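Local coordinates for galactitol 1-phosphate 5-dehydrogenase (PDB 4UEJ), which oxidises galactitol 1-phosphate to D-tagatose 6-phosphate with NAD+, as a zinc-dependent member of the alcohol dehydrogenase family, at residues H24-R29 with V122-N127; V84-C89 with S292-Q297; A104-I109 with S286-S291. All blocks are in the same frame, centred on the assembly; numbering follows the deposited sequence. Where two conformers were deposited one is given.

Contact 1 pairs two strands within the GroES-like domain; contacts 2 and 3 join that domain to the loop that follows strand 282-285 of the Rossmann sheet. Contacts 2 and 3 have centres about 7 Å apart and share the two-stranded sheet of 86-87 and 107-108, where Leu87 N lies 2.8 Å from Asp107 O. Contact 1 is about 14 Å from contact 2, centre to centre, but touches it directly, with Lys126 O 3.0 Å from Trp294 NE1. Contact 2 holds Cys89 of the four-cysteine zinc site, whereas in contact 3 the Phe108 side chain comes, at its nearest atom, within about 6 Å of the zinc bound by Cys38 and His59.

Contact 1. Residues H24-R29 with V122-N127; sequences HQDEVR and VVKRKN
Lys124 lays its side chain alongside that of Glu27, both running the same way, with Lys124 CD 3.8 Å from Glu27 CG. CB of the lysine sets off away from residues 24-29, but a bend at chi2 (-53°) turns the chain back, and beyond it the chain is extended. NZ of Lys124 thus forms a salt bridge to Glu27 OE2 at 2.9 Å, meeting the oxygen from above the carboxylate plane. Asp26 brings a second negative charge near, its OD1 4.3 Å from Lys124 NZ, too far for a salt bridge but likely to favour the charged amine. The other carboxylate oxygen, Glu27 OE1, accepts the backbone N-H of Lys23 and, weakly, that of His24, while Val122 CG1 packs against it at 3.5 Å. An alanine at Glu27 would remove both carboxylate oxygens and would probably leave the lysine tip and the type I turn of 24-27 less firmly fixed. The backbones beneath pair as antiparallel strands, 27-29 against 122-124, in the GroES-like domain of the zinc alcohol dehydrogenases. Val28 and Val123 are the hydrogen-bonded pair: Val28 N reaches Val123 O at 2.8 Å and Val123 N reaches Val28 O at 3.0 Å, both nearly along the C=O axis. Where strand 27-36 begins and strand 120-124 ends, a straight bond (169°) from Arg125 N to Asp26 O, 2.8 Å long, ties the turn to the 3-10 segment 125-126. The two valines point to the same face of the sheet, Val28 CG2 meeting Val123 CG2 at 3.9 Å beside Val128. On the opposite face the aliphatic part of Arg29 rests against Val122 CG2, and its guanidinium continues to a salt bridge with Asp66.

Contact 2. Residues V84-C89 with S292-Q297; sequences VPLLPC and SPWPGQ. With ZN (zinc ion), chain C.
Residues 84-89 belong to the GroES-like domain and enter its structural zinc site, while residues 292-297 lie in the loop that runs from the last strand of the Rossmann sheet to helix 297-307. Trp294 joins the two; the peptide bond from Trp294 to Pro295 is cis, as is the one from Ser292 to Pro293. With CG anti to its backbone N (chi1 -177°), the indole is thrust at residues 84-88. A proline lies over each face. Pro88 approaches tip to tip and makes a CH-pi contact, CG standing 3.9 Å from the centroid of the Trp294 six-membered ring and 23° off the normal, with Pro88 CD as near as 3.3 Å to Trp294 CH2. Over the opposite face sits CB of the neighbouring Pro295. Apolar packing adds Val84 CG1, 3.5 Å from Trp294 CZ2 and 3.9 Å from Pro295 CB, and Leu86 CD2, 3.7 Å from Trp294 CH2. More aromatic rings surround the indole, Tyr290 stacked on it from the Pro295 side and Phe90 and Tyr100 meeting it edge-to-face. Polar contacts are few. No hydrogen bond links the two segments, and the indole N-H, NE1, is satisfied by Lys126 O, which, with the packing on both faces, would restrain the rotation of the ring. Leu86 O points at the benzo edge, near the ring plane, 3.2 Å from Trp294 CZ2. Metal coordination follows directly after Pro88: Cys89 SG binds the zinc ion at 2.4 Å, and Cys92, Cys95 and Cys103 supply the other three sulfurs.

Contact 3. Residues A104-I109 with S286-S291; sequences AKYDFI and SWMNYS
Met288 reaches tip to tip toward Tyr106 and Phe108, its CG anti to the carbonyl carbon and its chain bent at chi3 (-109°) so that the methyl turns onto Tyr106 and the sulfur comes near both rings. CE sits over one face of the Tyr106 ring, closest to the phenol end, 3.3 Å from Tyr106 CZ. SD lies obliquely to both aromatics, 4.9 Å from the Tyr106 centroid and 5.1 Å from that of Phe108, a Met-aromatic contact with each ring; its nearest ring atom is Phe108 CE2 at 4.0 Å. Nearer the backbone, Met288 CG lies over one face of the Trp287 indole, while Tyr106, crossing that side chain at about a right angle, brings its OH to the indole edge. This places Tyr106 OH 3.6 Å from Trp287 NE1, with no hydrogen bond between them. Residues 104-109 belong to the GroES-like domain, and the loop 286-291 follows the Rossmann strand 282-285, so the methionine bridges the two domains. Phe108 also meets His59, a ligand of the presumed catalytic zinc, edge-to-face, and a bound glycerol lies about 4 Å from its side chain (nearest atoms). Trp287 N is hydrogen-bonded to Glu280 of the second subunit. Between the segments the contact rests on dispersion and a polarisable sulfur, with no directional bond, which is consistent with the two conformers deposited for Met288.

Contact 1. Residues H24-R29 with V122-N127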
loop_
_atom_site.group_PDB
_atom_site.type_symbol
_atom_site.label_atom_id
_atom_site.label_comp_id
_atom_site.label_asym_id
_atom_site.label_seq_id
_atom_site.Cartn_x
_atom_site.Cartn_y
_atom_site.Cartn_z
ATOM N N HIS A 24 -13.131 -28.732 28.423
ATOM C CA HIS A 24 -13.336 -27.448 29.082
ATOM C C HIS A 24 -14.762 -26.944 28.925
ATOM O O HIS A 24 -15.432 -27.238 27.928
ATOM C CB HIS A 24 -12.364 -26.403 28.529
ATOM C CG HIS A 24 -10.929 -26.723 28.802
ATOM N ND1 HIS A 24 -10.126 -27.374 27.892
ATOM C CD2 HIS A 24 -10.158 -26.494 29.891
ATOM C CE1 HIS A 24 -8.919 -27.530 28.409
ATOM N NE2 HIS A 24 -8.914 -27.005 29.620
ATOM N N GLN A 25 -15.212 -26.151 29.890
ATOM C CA GLN A 25 -16.615 -25.764 29.951
ATOM C C GLN A 25 -17.036 -24.924 28.752
ATOM O O GLN A 25 -18.218 -24.863 28.428
ATOM C CB GLN A 25 -16.903 -25.001 31.245
ATOM C CG GLN A 25 -16.240 -23.641 31.333
ATOM C CD GLN A 25 -16.623 -22.904 32.603
ATOM O OE1 GLN A 25 -17.501 -23.343 33.341
ATOM N NE2 GLN A 25 -15.970 -21.777 32.857
ATOM N N ASP A 26 -16.066 -24.291 28.094
ATOM C CA ASP A 26 -16.368 -23.394 26.987
ATOM C C ASP A 26 -16.096 -24.024 25.621
ATOM O O ASP A 26 -15.990 -23.318 24.613
ATOM C CB ASP A 26 -15.585 -22.077 27.141
ATOM C CG ASP A 26 -14.071 -22.254 27.010
ATOM O OD1 ASP A 26 -13.560 -23.383 27.169
ATOM O OD2 ASP A 26 -13.382 -21.242 26.757
ATOM N N GLU A 27 -16.005 -25.348 25.581
ATOM C CA GLU A 27 -15.808 -26.040 24.311
ATOM C C GLU A 27 -17.090 -26.668 23.778
ATOM O O GLU A 27 -18.048 -26.880 24.517
ATOM C CB GLU A 27 -14.735 -27.121 24.450
ATOM C CG GLU A 27 -13.353 -26.567 24.629
ATOM C CD GLU A 27 -12.309 -27.648 24.818
ATOM O OE1 GLU A 27 -12.662 -28.763 25.263
ATOM O OE2 GLU A 27 -11.134 -27.386 24.503
ATOM N N VAL A 28 -17.099 -26.952 22.478
ATOM C CA VAL A 28 -18.166 -27.730 21.858
ATOM C C VAL A 28 -17.552 -28.813 20.986
ATOM O O VAL A 28 -16.391 -28.710 20.585
ATOM C CB VAL A 28 -19.092 -26.862 20.979
ATOM C CG1 VAL A 28 -19.715 -25.741 21.792
ATOM C CG2 VAL A 28 -18.312 -26.293 19.805
ATOM N N ARG A 29 -18.324 -29.849 20.681
ATOM C CA ARG A 29 -17.877 -30.824 19.698
ATOM C C ARG A 29 -18.759 -30.730 18.471
ATOM O O ARG A 29 -19.982 -30.662 18.575
ATOM C CB ARG A 29 -17.900 -32.258 20.249
ATOM C CG ARG A 29 -17.364 -33.273 19.249
ATOM C CD ARG A 29 -16.994 -34.611 19.886
ATOM N NE ARG A 29 -18.122 -35.234 20.566
ATOM C CZ ARG A 29 -18.130 -35.553 21.853
ATOM N NH1 ARG A 29 -17.064 -35.309 22.603
ATOM N NH2 ARG A 29 -19.204 -36.120 22.391
ATOM N N VAL A 122 -13.241 -31.034 18.410
ATOM C CA VAL A 122 -13.572 -30.234 19.574
ATOM C C VAL A 122 -12.904 -28.864 19.437
ATOM O O VAL A 122 -11.721 -28.779 19.135
ATOM C CB VAL A 122 -13.128 -30.924 20.876
ATOM C CG1 VAL A 122 -13.223 -29.968 22.049
ATOM C CG2 VAL A 122 -13.980 -32.169 21.123
ATOM N N VAL A 123 -13.684 -27.802 19.618
ATOM C CA VAL A 123 -13.186 -26.428 19.501
ATOM C C VAL A 123 -13.831 -25.539 20.562
ATOM O O VAL A 123 -14.773 -25.955 21.233
ATOM C CB VAL A 123 -13.472 -25.814 18.106
ATOM C CG1 VAL A 123 -12.873 -26.668 16.992
ATOM C CG2 VAL A 123 -14.966 -25.637 17.891
ATOM N N LYS A 124 -13.337 -24.310 20.704
ATOM C CA LYS A 124 -13.967 -23.356 21.613
ATOM C C LYS A 124 -15.300 -22.878 21.053
ATOM O O LYS A 124 -15.491 -22.839 19.839
ATOM C CB LYS A 124 -13.060 -22.148 21.866
ATOM C CG LYS A 124 -11.661 -22.498 22.315
ATOM C CD LYS A 124 -11.656 -23.412 23.515
ATOM C CE LYS A 124 -10.219 -23.725 23.906
ATOM N NZ LYS A 124 -10.116 -24.684 25.035
ATOM N N ARG A 125 -16.219 -22.523 21.945
ATOM C CA ARG A 125 -17.464 -21.859 21.546
ATOM C C ARG A 125 -17.195 -20.709 20.577
ATOM O O ARG A 125 -17.919 -20.514 19.596
ATOM C CB ARG A 125 -18.214 -21.339 22.780
ATOM C CG ARG A 125 -19.373 -20.387 22.468
ATOM C CD ARG A 125 -20.446 -21.073 21.646
ATOM N NE ARG A 125 -21.523 -20.161 21.269
ATOM C CZ ARG A 125 -21.563 -19.468 20.132
ATOM N NH1 ARG A 125 -20.579 -19.568 19.247
ATOM N NH2 ARG A 125 -22.592 -18.670 19.879
ATOM N N LYS A 126 -16.131 -19.960 20.837
ATOM C CA LYS A 126 -15.815 -18.807 20.007
ATOM C C LYS A 126 -15.310 -19.212 18.624
ATOM O O LYS A 126 -15.135 -18.360 17.757
ATOM C CB LYS A 126 -14.792 -17.913 20.704
ATOM C CG LYS A 126 -15.408 -17.083 21.828
ATOM C CD LYS A 126 -14.464 -16.004 22.318
ATOM C CE LYS A 126 -15.230 -14.800 22.848
ATOM N NZ LYS A 126 -16.230 -15.192 23.882
ATOM N N ASN A 127 -15.083 -20.510 18.428
ATOM C CA ASN A 127 -14.654 -21.038 17.132
ATOM C C ASN A 127 -15.795 -21.616 16.296
ATOM O O ASN A 127 -15.549 -22.302 15.310
ATOM C CB ASN A 127 -13.589 -22.130 17.310
ATOM C CG ASN A 127 -12.273 -21.599 17.825
ATOM O OD1 ASN A 127 -11.725 -22.122 18.803
ATOM N ND2 ASN A 127 -11.742 -20.568 17.163
#

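Contact 2. Residues V84-C89 with S292-Q297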
loop_
_atom_site.group_PDB
_atom_site.type_symbol
_atom_site.label_atom_id
_atom_site.label_comp_id
_atom_site.label_asym_id
_atom_site.label_seq_id
_atom_site.Cartn_x
_atom_site.Cartn_y
_atom_site.Cartn_z
ATOM N N VAL A 84 -15.168 -21.010 12.889
ATOM C CA VAL A 84 -14.400 -19.774 12.906
ATOM C C VAL A 84 -13.002 -20.189 13.344
ATOM O O VAL A 84 -12.771 -20.411 14.527
ATOM C CB VAL A 84 -14.995 -18.743 13.874
ATOM C CG1 VAL A 84 -14.203 -17.434 13.833
ATOM C CG2 VAL A 84 -16.454 -18.501 13.551
ATOM N N PRO A 85 -12.083 -20.366 12.385
ATOM C CA PRO A 85 -10.899 -21.169 12.721
ATOM C C PRO A 85 -9.833 -20.449 13.545
ATOM O O PRO A 85 -9.050 -21.123 14.208
ATOM C CB PRO A 85 -10.342 -21.563 11.345
ATOM C CG PRO A 85 -10.864 -20.490 10.395
ATOM C CD PRO A 85 -12.230 -20.151 10.932
ATOM N N LEU A 86 -9.810 -19.122 13.504
ATOM C CA LEU A 86 -8.841 -18.342 14.289
ATOM C C LEU A 86 -9.268 -18.269 15.735
ATOM O O LEU A 86 -10.432 -18.004 16.018
ATOM C CB LEU A 86 -8.705 -16.920 13.731
ATOM C CG LEU A 86 -7.873 -15.989 14.636
ATOM C CD1 LEU A 86 -6.480 -16.385 14.457
ATOM C CD2 LEU A 86 -8.050 -14.535 14.325
ATOM N N LEU A 87 -8.333 -18.488 16.654
ATOM C CA LEU A 87 -8.613 -18.229 18.058
ATOM C C LEU A 87 -7.622 -17.208 18.587
ATOM O O LEU A 87 -6.503 -17.557 18.960
ATOM C CB LEU A 87 -8.554 -19.514 18.891
ATOM C CG LEU A 87 -9.002 -19.364 20.352
ATOM C CD1 LEU A 87 -10.495 -19.060 20.446
ATOM C CD2 LEU A 87 -8.639 -20.592 21.189
ATOM N N PRO A 88 -8.027 -15.931 18.610
ATOM C CA PRO A 88 -7.178 -14.914 19.234
ATOM C C PRO A 88 -7.159 -15.081 20.751
ATOM O O PRO A 88 -8.004 -15.799 21.314
ATOM C CB PRO A 88 -7.837 -13.591 18.826
ATOM C CG PRO A 88 -9.213 -13.924 18.447
ATOM C CD PRO A 88 -9.286 -15.381 18.085
ATOM N N CYS A 89 -6.213 -14.419 21.410
ATOM C CA CYS A 89 -6.082 -14.520 22.864
ATOM C C CYS A 89 -7.090 -13.613 23.575
ATOM O O CYS A 89 -7.453 -13.866 24.736
ATOM C CB CYS A 89 -4.649 -14.182 23.306
ATOM S SG CYS A 89 -4.257 -12.407 23.439
ATOM N N SER A 292 -14.177 -6.600 14.725
ATOM C CA SER A 292 -14.953 -6.489 15.953
ATOM C C SER A 292 -16.368 -5.993 15.659
ATOM O O SER A 292 -16.550 -5.136 14.795
ATOM C CB SER A 292 -14.246 -5.552 16.931
ATOM O OG SER A 292 -15.078 -5.260 18.034
ATOM N N PRO A 293 -17.373 -6.527 16.378
ATOM C CA PRO A 293 -17.232 -7.558 17.413
ATOM C C PRO A 293 -17.043 -8.960 16.839
ATOM O O PRO A 293 -17.643 -9.292 15.815
ATOM C CB PRO A 293 -18.549 -7.460 18.180
ATOM C CG PRO A 293 -19.527 -7.019 17.157
ATOM C CD PRO A 293 -18.780 -6.116 16.212
ATOM N N TRP A 294 -16.200 -9.749 17.501
ATOM C CA TRP A 294 -15.855 -11.109 17.083
ATOM C C TRP A 294 -17.067 -11.966 16.706
ATOM O O TRP A 294 -18.040 -11.999 17.450
ATOM C CB TRP A 294 -15.081 -11.803 18.209
ATOM C CG TRP A 294 -14.623 -13.176 17.858
ATOM C CD1 TRP A 294 -15.210 -14.359 18.216
ATOM C CD2 TRP A 294 -13.484 -13.515 17.056
ATOM N NE1 TRP A 294 -14.499 -15.414 17.686
ATOM C CE2 TRP A 294 -13.439 -14.922 16.969
ATOM C CE3 TRP A 294 -12.498 -12.764 16.403
ATOM C CZ2 TRP A 294 -12.445 -15.593 16.267
ATOM C CZ3 TRP A 294 -11.516 -13.429 15.702
ATOM C CH2 TRP A 294 -11.499 -14.832 15.631
ATOM N N PRO A 295 -17.004 -12.680 15.563
ATOM C CA PRO A 295 -15.896 -12.749 14.601
ATOM C C PRO A 295 -15.887 -11.627 13.572
ATOM O O PRO A 295 -14.945 -11.531 12.784
ATOM C CB PRO A 295 -16.126 -14.095 13.909
ATOM C CG PRO A 295 -17.622 -14.234 13.905
ATOM C CD PRO A 295 -18.065 -13.651 15.237
ATOM N N GLY A 296 -16.928 -10.800 13.554
ATOM C CA GLY A 296 -16.911 -9.632 12.689
ATOM C C GLY A 296 -18.086 -9.571 11.745
ATOM O O GLY A 296 -18.718 -10.589 11.453
ATOM N N GLN A 297 -18.389 -8.368 11.267
ATOM C CA GLN A 297 -19.519 -8.191 10.377
ATOM C C GLN A 297 -19.375 -9.024 9.111
ATOM O O GLN A 297 -20.387 -9.392 8.506
ATOM C CB GLN A 297 -19.703 -6.715 10.022
ATOM C CG GLN A 297 -18.673 -6.165 9.056
ATOM C CD GLN A 297 -19.327 -5.452 7.891
ATOM O OE1 GLN A 297 -20.507 -5.671 7.599
ATOM N NE2 GLN A 297 -18.570 -4.590 7.221
HETATM ZN ZN ZN C . -4.339 -11.352 21.344
#

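Contact 3. Residues A104-I109 with S286-S291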
loop_
_atom_site.group_PDB
_atom_site.type_symbol
_atom_site.label_atom_id
_atom_site.label_comp_id
_atom_site.label_asym_id
_atom_site.label_seq_id
_atom_site.Cartn_x
_atom_site.Cartn_y
_atom_site.Cartn_z
ATOM N N ALA A 104 -0.403 -11.971 18.646
ATOM C CA ALA A 104 0.880 -12.670 18.590
ATOM C C ALA A 104 0.718 -14.116 19.050
ATOM O O ALA A 104 1.517 -14.985 18.693
ATOM C CB ALA A 104 1.919 -11.954 19.436
ATOM N N LYS A 105 -0.330 -14.369 19.830
ATOM C CA LYS A 105 -0.569 -15.698 20.384
ATOM C C LYS A 105 -1.922 -16.257 19.964
ATOM O O LYS A 105 -2.759 -16.562 20.816
ATOM C CB LYS A 105 -0.480 -15.657 21.907
ATOM C CG LYS A 105 0.253 -16.840 22.521
ATOM C CD LYS A 105 -0.204 -17.090 23.949
ATOM C CE LYS A 105 0.969 -17.499 24.830
ATOM N NZ LYS A 105 0.534 -18.264 26.028
ATOM N N TYR A 106 -2.148 -16.389 18.662
ATOM C CA TYR A 106 -3.419 -16.942 18.206
ATOM C C TYR A 106 -3.266 -18.394 17.774
ATOM O O TYR A 106 -2.202 -18.811 17.317
ATOM C CB TYR A 106 -4.034 -16.092 17.085
ATOM C CG TYR A 106 -3.356 -16.061 15.719
ATOM C CD1 TYR A 106 -3.417 -17.151 14.846
ATOM C CD2 TYR A 106 -2.726 -14.907 15.268
ATOM C CE1 TYR A 106 -2.844 -17.094 13.586
ATOM C CE2 TYR A 106 -2.135 -14.847 14.016
ATOM C CZ TYR A 106 -2.197 -15.942 13.180
ATOM O OH TYR A 106 -1.615 -15.873 11.933
ATOM N N ASP A 107 -4.329 -19.168 17.968
ATOM C CA ASP A 107 -4.386 -20.527 17.454
ATOM C C ASP A 107 -5.131 -20.494 16.133
ATOM O O ASP A 107 -5.837 -19.533 15.828
ATOM C CB ASP A 107 -5.082 -21.468 18.438
ATOM C CG ASP A 107 -4.597 -22.901 18.322
ATOM O OD1 ASP A 107 -3.907 -23.236 17.328
ATOM O OD2 ASP A 107 -4.905 -23.693 19.237
ATOM N N PHE A 108 -4.959 -21.526 15.327
ATOM C CA PHE A 108 -5.692 -21.566 14.075
ATOM C C PHE A 108 -6.038 -22.998 13.731
ATOM O O PHE A 108 -5.157 -23.836 13.549
ATOM C CB PHE A 108 -4.895 -20.921 12.942
ATOM C CG PHE A 108 -5.730 -20.609 11.750
ATOM C CD1 PHE A 108 -5.963 -21.568 10.779
ATOM C CD2 PHE A 108 -6.323 -19.369 11.617
ATOM C CE1 PHE A 108 -6.753 -21.284 9.688
ATOM C CE2 PHE A 108 -7.109 -19.091 10.546
ATOM C CZ PHE A 108 -7.320 -20.038 9.568
ATOM N N ILE A 109 -7.334 -23.272 13.676
ATOM C CA ILE A 109 -7.822 -24.608 13.394
ATOM C C ILE A 109 -7.457 -24.983 11.956
ATOM O O ILE A 109 -7.830 -24.293 11.014
ATOM C CB ILE A 109 -9.338 -24.673 13.633
ATOM C CG1 ILE A 109 -9.616 -24.516 15.133
ATOM C CG2 ILE A 109 -9.945 -25.956 13.063
ATOM C CD1 ILE A 109 -11.007 -24.010 15.432
ATOM N N SER A 286 -4.251 -7.315 3.541
ATOM C CA SER A 286 -5.409 -7.928 4.156
ATOM C C SER A 286 -4.955 -9.249 4.746
ATOM O O SER A 286 -4.187 -9.988 4.129
ATOM C CB SER A 286 -6.549 -8.128 3.140
ATOM O OG SER A 286 -7.735 -8.540 3.807
ATOM N N TRP A 287 -5.375 -9.527 5.969
ATOM C CA TRP A 287 -4.917 -10.747 6.606
ATOM C C TRP A 287 -6.072 -11.361 7.313
ATOM O O TRP A 287 -6.727 -10.727 8.150
ATOM C CB TRP A 287 -3.764 -10.496 7.575
ATOM C CG TRP A 287 -3.130 -11.769 8.068
ATOM C CD1 TRP A 287 -3.015 -12.185 9.366
ATOM C CD2 TRP A 287 -2.548 -12.801 7.264
ATOM N NE1 TRP A 287 -2.380 -13.405 9.419
ATOM C CE2 TRP A 287 -2.089 -13.808 8.141
ATOM C CE3 TRP A 287 -2.355 -12.968 5.888
ATOM C CZ2 TRP A 287 -1.453 -14.962 7.687
ATOM C CZ3 TRP A 287 -1.732 -14.114 5.440
ATOM C CH2 TRP A 287 -1.287 -15.098 6.336
ATOM N N MET A 288 -6.340 -12.606 6.938
ATOM C CA MET A 288 -7.439 -13.383 7.476
ATOM C C MET A 288 -8.783 -12.715 7.224
ATOM O O MET A 288 -9.032 -12.206 6.135
ATOM C CB MET A 288 -7.217 -13.647 8.963
ATOM C CG MET A 288 -5.996 -14.504 9.205
ATOM S SD MET A 288 -5.975 -15.281 10.822
ATOM C CE MET A 288 -4.678 -14.363 11.631
ATOM N N ASN A 289 -9.675 -12.761 8.204
ATOM C CA ASN A 289 -11.047 -12.387 7.923
ATOM C C ASN A 289 -11.909 -12.054 9.128
ATOM O O ASN A 289 -13.036 -12.535 9.250
ATOM C CB ASN A 289 -11.705 -13.519 7.111
ATOM C CG ASN A 289 -11.219 -14.931 7.507
ATOM O OD1 ASN A 289 -10.016 -15.232 7.586
ATOM N ND2 ASN A 289 -12.174 -15.815 7.712
ATOM N N TYR A 290 -11.390 -11.210 10.010
ATOM C CA TYR A 290 -12.060 -10.944 11.271
ATOM C C TYR A 290 -12.078 -9.478 11.579
ATOM O O TYR A 290 -11.202 -8.723 11.150
ATOM C CB TYR A 290 -11.386 -11.696 12.423
ATOM C CG TYR A 290 -11.243 -13.145 12.095
ATOM C CD1 TYR A 290 -12.318 -14.003 12.237
ATOM C CD2 TYR A 290 -10.052 -13.649 11.594
ATOM C CE1 TYR A 290 -12.214 -15.325 11.905
ATOM C CE2 TYR A 290 -9.935 -14.971 11.267
ATOM C CZ TYR A 290 -11.027 -15.807 11.424
ATOM O OH TYR A 290 -10.941 -17.136 11.100
ATOM N N SER A 291 -13.093 -9.089 12.335
ATOM C CA SER A 291 -13.194 -7.736 12.837
ATOM C C SER A 291 -14.076 -7.749 14.075
ATOM O O SER A 291 -14.640 -8.779 14.445
ATOM C CB SER A 291 -13.749 -6.790 11.767
ATOM O OG SER A 291 -15.032 -7.198 11.335
#